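Local coordinates for arginine decarboxylase, A207R protein (Paramecium bursaria Chlorella virus 1, PDB 2NVA) that catalyses the pyridoxal-phosphate-dependent decarboxylation of arginine to agmatine, as a viral member of the eukaryotic ornithine decarboxylase-like family with a TIM-barrel domain, at residues 102-113 with 124-133. Sequence-based numbering, arbitrary orientation.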
loop_
_atom_site.group_PDB
_atom_site.type_symbol
_atom_site.label_atom_id
_atom_site.label_comp_id
_atom_site.label_asym_id
_atom_site.label_seq_id
_atom_site.Cartn_x
_atom_site.Cartn_y
_atom_site.Cartn_z
ATOM N N ALA A 102 -0.968 -13.691 23.525
ATOM C CA ALA A 102 0.125 -14.653 23.359
ATOM C C ALA A 102 0.304 -15.532 24.598
ATOM O O ALA A 102 0.452 -16.753 24.486
ATOM C CB ALA A 102 1.429 -13.926 23.040
ATOM N N LYS A 103 0.303 -14.904 25.774
ATOM C CA LYS A 103 0.462 -15.637 27.033
ATOM C C LYS A 103 -0.654 -16.660 27.177
ATOM O O LYS A 103 -0.416 -17.814 27.533
ATOM C CB LYS A 103 0.473 -14.664 28.233
ATOM C CG LYS A 103 0.717 -15.338 29.588
ATOM C CD LYS A 103 0.095 -14.543 30.721
ATOM C CE LYS A 103 -1.396 -14.242 30.416
ATOM N NZ LYS A 103 -2.210 -14.114 31.679
ATOM N N ASP A 104 -1.877 -16.221 26.891
ATOM C CA ASP A 104 -3.034 -17.086 27.030
ATOM C C ASP A 104 -2.979 -18.281 26.091
ATOM O O ASP A 104 -3.256 -19.413 26.496
ATOM C CB ASP A 104 -4.310 -16.289 26.817
ATOM C CG ASP A 104 -4.652 -15.412 28.017
ATOM O OD1 ASP A 104 -4.271 -15.768 29.157
ATOM O OD2 ASP A 104 -5.326 -14.367 27.829
ATOM N N GLN A 105 -2.611 -18.037 24.840
ATOM C CA GLN A 105 -2.609 -19.112 23.847
ATOM C C GLN A 105 -1.423 -20.052 23.981
ATOM O O GLN A 105 -1.499 -21.206 23.568
ATOM C CB GLN A 105 -2.667 -18.532 22.431
ATOM C CG GLN A 105 -3.920 -17.703 22.160
ATOM C CD GLN A 105 -5.171 -18.552 22.147
ATOM O OE1 GLN A 105 -5.251 -19.554 21.425
ATOM N NE2 GLN A 105 -6.149 -18.182 22.963
ATOM N N GLY A 106 -0.318 -19.572 24.543
ATOM C CA GLY A 106 0.877 -20.415 24.640
ATOM C C GLY A 106 2.027 -19.991 23.744
ATOM O O GLY A 106 2.984 -20.745 23.552
ATOM N N VAL A 107 1.947 -18.788 23.190
ATOM C CA VAL A 107 3.088 -18.212 22.479
ATOM C C VAL A 107 3.973 -17.531 23.508
ATOM O O VAL A 107 3.642 -16.445 23.989
ATOM C CB VAL A 107 2.643 -17.213 21.357
ATOM C CG1 VAL A 107 3.865 -16.602 20.653
ATOM C CG2 VAL A 107 1.751 -17.933 20.371
ATOM N N ASP A 108 5.087 -18.177 23.849
ATOM C CA ASP A 108 5.889 -17.752 24.991
ATOM C C ASP A 108 7.380 -17.665 24.665
ATOM O O ASP A 108 8.237 -17.885 25.525
ATOM C CB ASP A 108 5.640 -18.677 26.200
ATOM C CG ASP A 108 5.938 -20.131 25.897
ATOM O OD1 ASP A 108 6.432 -20.414 24.776
ATOM O OD2 ASP A 108 5.664 -21.000 26.776
ATOM N N ILE A 109 7.672 -17.364 23.403
ATOM C CA ILE A 109 9.011 -16.988 22.975
ATOM C C ILE A 109 8.834 -15.718 22.154
ATOM O O ILE A 109 8.019 -15.709 21.229
ATOM C CB ILE A 109 9.679 -18.055 22.098
ATOM C CG1 ILE A 109 9.692 -19.410 22.808
ATOM C CG2 ILE A 109 11.098 -17.606 21.742
ATOM C CD1 ILE A 109 10.222 -20.548 21.952
ATOM N N ALA A 110 9.562 -14.659 22.507
ATOM C CA ALA A 110 9.439 -13.363 21.810
ATOM C C ALA A 110 10.744 -12.591 21.828
ATOM O O ALA A 110 11.656 -12.922 22.587
ATOM C CB ALA A 110 8.312 -12.510 22.423
ATOM N N THR A 111 10.827 -11.575 20.972
ATOM C CA THR A 111 12.023 -10.742 20.870
ATOM C C THR A 111 11.816 -9.386 21.559
ATOM O O THR A 111 10.680 -8.978 21.825
ATOM C CB THR A 111 12.449 -10.509 19.392
ATOM O OG1 THR A 111 11.354 -9.948 18.664
ATOM C CG2 THR A 111 12.865 -11.838 18.727
ATOM N N PHE A 112 12.929 -8.718 21.876
ATOM C CA PHE A 112 12.891 -7.348 22.408
ATOM C C PHE A 112 14.169 -6.614 22.042
ATOM O O PHE A 112 15.185 -7.241 21.701
ATOM C CB PHE A 112 12.708 -7.335 23.936
ATOM C CG PHE A 112 13.929 -7.772 24.698
ATOM C CD1 PHE A 112 14.733 -6.841 25.356
ATOM C CD2 PHE A 112 14.278 -9.120 24.754
ATOM C CE1 PHE A 112 15.870 -7.237 26.065
ATOM C CE2 PHE A 112 15.423 -9.525 25.454
ATOM C CZ PHE A 112 16.215 -8.581 26.115
ATOM N N ASP A 113 14.105 -5.287 22.115
ATOM C CA ASP A 113 15.281 -4.441 21.922
ATOM C C ASP A 113 15.233 -3.159 22.767
ATOM O O ASP A 113 16.005 -2.232 22.527
ATOM C CB ASP A 113 15.505 -4.119 20.433
ATOM C CG ASP A 113 14.335 -3.327 19.795
ATOM O OD1 ASP A 113 13.559 -2.649 20.524
ATOM O OD2 ASP A 113 14.211 -3.395 18.548
ATOM N N TYR A 124 2.829 -8.268 31.942
ATOM C CA TYR A 124 1.765 -8.952 31.185
ATOM C C TYR A 124 2.058 -10.362 30.688
ATOM O O TYR A 124 1.131 -11.113 30.375
ATOM C CB TYR A 124 1.324 -8.092 29.990
ATOM C CG TYR A 124 0.766 -6.783 30.439
ATOM C CD1 TYR A 124 -0.502 -6.717 31.024
ATOM C CD2 TYR A 124 1.517 -5.615 30.334
ATOM C CE1 TYR A 124 -1.024 -5.515 31.482
ATOM C CE2 TYR A 124 1.003 -4.399 30.776
ATOM C CZ TYR A 124 -0.270 -4.362 31.356
ATOM O OH TYR A 124 -0.790 -3.172 31.803
ATOM N N HIS A 125 3.332 -10.710 30.593
ATOM C CA HIS A 125 3.718 -12.028 30.105
ATOM C C HIS A 125 5.044 -12.405 30.781
ATOM O O HIS A 125 6.042 -12.649 30.104
ATOM C CB HIS A 125 3.852 -11.973 28.571
ATOM C CG HIS A 125 3.843 -13.310 27.898
ATOM N ND1 HIS A 125 3.942 -14.500 28.589
ATOM C CD2 HIS A 125 3.803 -13.641 26.582
ATOM C CE1 HIS A 125 3.939 -15.509 27.730
ATOM N NE2 HIS A 125 3.848 -15.015 26.506
ATOM N N PRO A 126 5.064 -12.433 32.132
ATOM C CA PRO A 126 6.314 -12.514 32.903
ATOM C C PRO A 126 7.202 -13.743 32.665
ATOM O O PRO A 126 8.400 -13.682 32.935
ATOM C CB PRO A 126 5.830 -12.484 34.369
ATOM C CG PRO A 126 4.421 -12.863 34.323
ATOM C CD PRO A 126 3.891 -12.353 33.019
ATOM N N ASN A 127 6.627 -14.839 32.186
ATOM C CA ASN A 127 7.403 -16.040 31.910
ATOM C C ASN A 127 7.697 -16.276 30.425
ATOM O O ASN A 127 8.157 -17.341 30.043
ATOM C CB ASN A 127 6.731 -17.265 32.532
ATOM C CG ASN A 127 6.697 -17.196 34.044
ATOM O OD1 ASN A 127 7.663 -16.753 34.680
ATOM N ND2 ASN A 127 5.588 -17.627 34.635
ATOM N N CYS A 128 7.431 -15.273 29.599
ATOM C CA CYS A 128 7.796 -15.344 28.194
ATOM C C CYS A 128 9.318 -15.456 28.087
ATOM O O CYS A 128 10.048 -14.713 28.762
ATOM C CB CYS A 128 7.288 -14.104 27.461
ATOM S SG CYS A 128 7.447 -14.207 25.662
ATOM N N LYS A 129 9.794 -16.404 27.289
ATOM C CA LYS A 129 11.228 -16.548 27.071
ATOM C C LYS A 129 11.659 -15.533 26.025
ATOM O O LYS A 129 11.112 -15.511 24.924
ATOM C CB LYS A 129 11.578 -17.970 26.650
ATOM C CG LYS A 129 11.077 -19.018 27.659
ATOM C CD LYS A 129 11.628 -20.409 27.344
ATOM C CE LYS A 129 10.887 -21.496 28.141
ATOM N NZ LYS A 129 11.005 -21.287 29.625
ATOM N N MET A 130 12.651 -14.715 26.371
ATOM C CA MET A 130 13.004 -13.554 25.559
ATOM C C MET A 130 14.272 -13.720 24.746
ATOM O O MET A 130 15.244 -14.312 25.209
ATOM C CB MET A 130 13.095 -12.292 26.424
ATOM C CG MET A 130 11.791 -11.938 27.152
ATOM S SD MET A 130 10.322 -11.842 26.083
ATOM C CE MET A 130 10.711 -10.387 25.105
ATOM N N ILE A 131 14.239 -13.181 23.526
ATOM C CA ILE A 131 15.386 -13.192 22.632
ATOM C C ILE A 131 15.773 -11.745 22.355
ATOM O O ILE A 131 14.967 -10.970 21.857
ATOM C CB ILE A 131 15.084 -13.951 21.301
ATOM C CG1 ILE A 131 14.841 -15.438 21.574
ATOM C CG2 ILE A 131 16.222 -13.786 20.309
ATOM C CD1 ILE A 131 14.286 -16.214 20.364
ATOM N N LEU A 132 17.006 -11.387 22.695
ATOM C CA LEU A 132 17.452 -10.024 22.458
ATOM C C LEU A 132 17.823 -9.856 20.988
ATOM O O LEU A 132 18.713 -10.538 20.492
ATOM C CB LEU A 132 18.630 -9.653 23.371
ATOM C CG LEU A 132 19.320 -8.311 23.074
ATOM C CD1 LEU A 132 18.400 -7.113 23.302
ATOM C CD2 LEU A 132 20.615 -8.173 23.879
ATOM N N ARG A 133 17.142 -8.938 20.314
ATOM C CA ARG A 133 17.480 -8.613 18.937
ATOM C C ARG A 133 18.540 -7.514 18.909
ATOM O O ARG A 133 18.343 -6.439 19.479
ATOM C CB ARG A 133 16.248 -8.171 18.144
ATOM C CG ARG A 133 16.576 -7.846 16.695
ATOM C CD ARG A 133 15.318 -7.649 15.874
ATOM N NE ARG A 133 15.616 -7.093 14.559
ATOM C CZ ARG A 133 14.685 -6.827 13.646
ATOM N NH1 ARG A 133 13.405 -7.055 13.918
ATOM N NH2 ARG A 133 15.027 -6.324 12.462
HETATM O O HOH W 1 -1.410 -10.972 31.416
HETATM O O HOH W 2 12.334 -9.384 15.927
#
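H125 and K103 show how one ring can anchor the loop in front of a barrel strand. The imidazole lies between two aliphatic groups: CB of K103 stands over the centre of one face, 3.5 Å from the ring centroid, and CB of C128, at the far end of the type I turn that H125 begins, over the opposite face. With CG of H125 anti to the backbone N (chi1 -163°), the ring reaches past the lysine chain and turns NE2 toward V107. There NE2 donates to V107 O at 2.9 Å, nearly straight at 174° and in the ring plane, so that the bond fixes the ring's rotation while the two CB groups, one over each face, keep it from tilting.

Beyond this anchor, strands 109-112 and 129-133 pair in parallel. A110 and F112 each donate to and accept from the partner strand, and K129 N opens the ladder on D108 O at 2.8 Å. On one face of the sheet, I109 CG2 meets I131 CD1 at 3.7 Å, the two branched chains crossing at a slant. The other face turns toward helix 115-124, which completes a beta-alpha-beta crossover. Here chi1 of 72° sets F112 CG between its backbone N and carbonyl carbon, and the ring swings across the partner strand: L132 CD1 sits over one face, offset toward the rim, 4.1 Å from the centroid, while F112 CE2 touches M130 CB at 3.7 Å. L118 and I121 of the helix also pack here.

At the C-terminal end, R133 touches the bound adduct of agmatine with the pyridoxal phosphate cofactor. D113 OD2 is hydrogen-bonded to G150 N and T92 OG1, and OD1 forms a salt bridge with R272 of the second subunit. The chemistry thus changes along the pair, from a clamped histidine through apolar packing to charged groups at the active site and dimer interface.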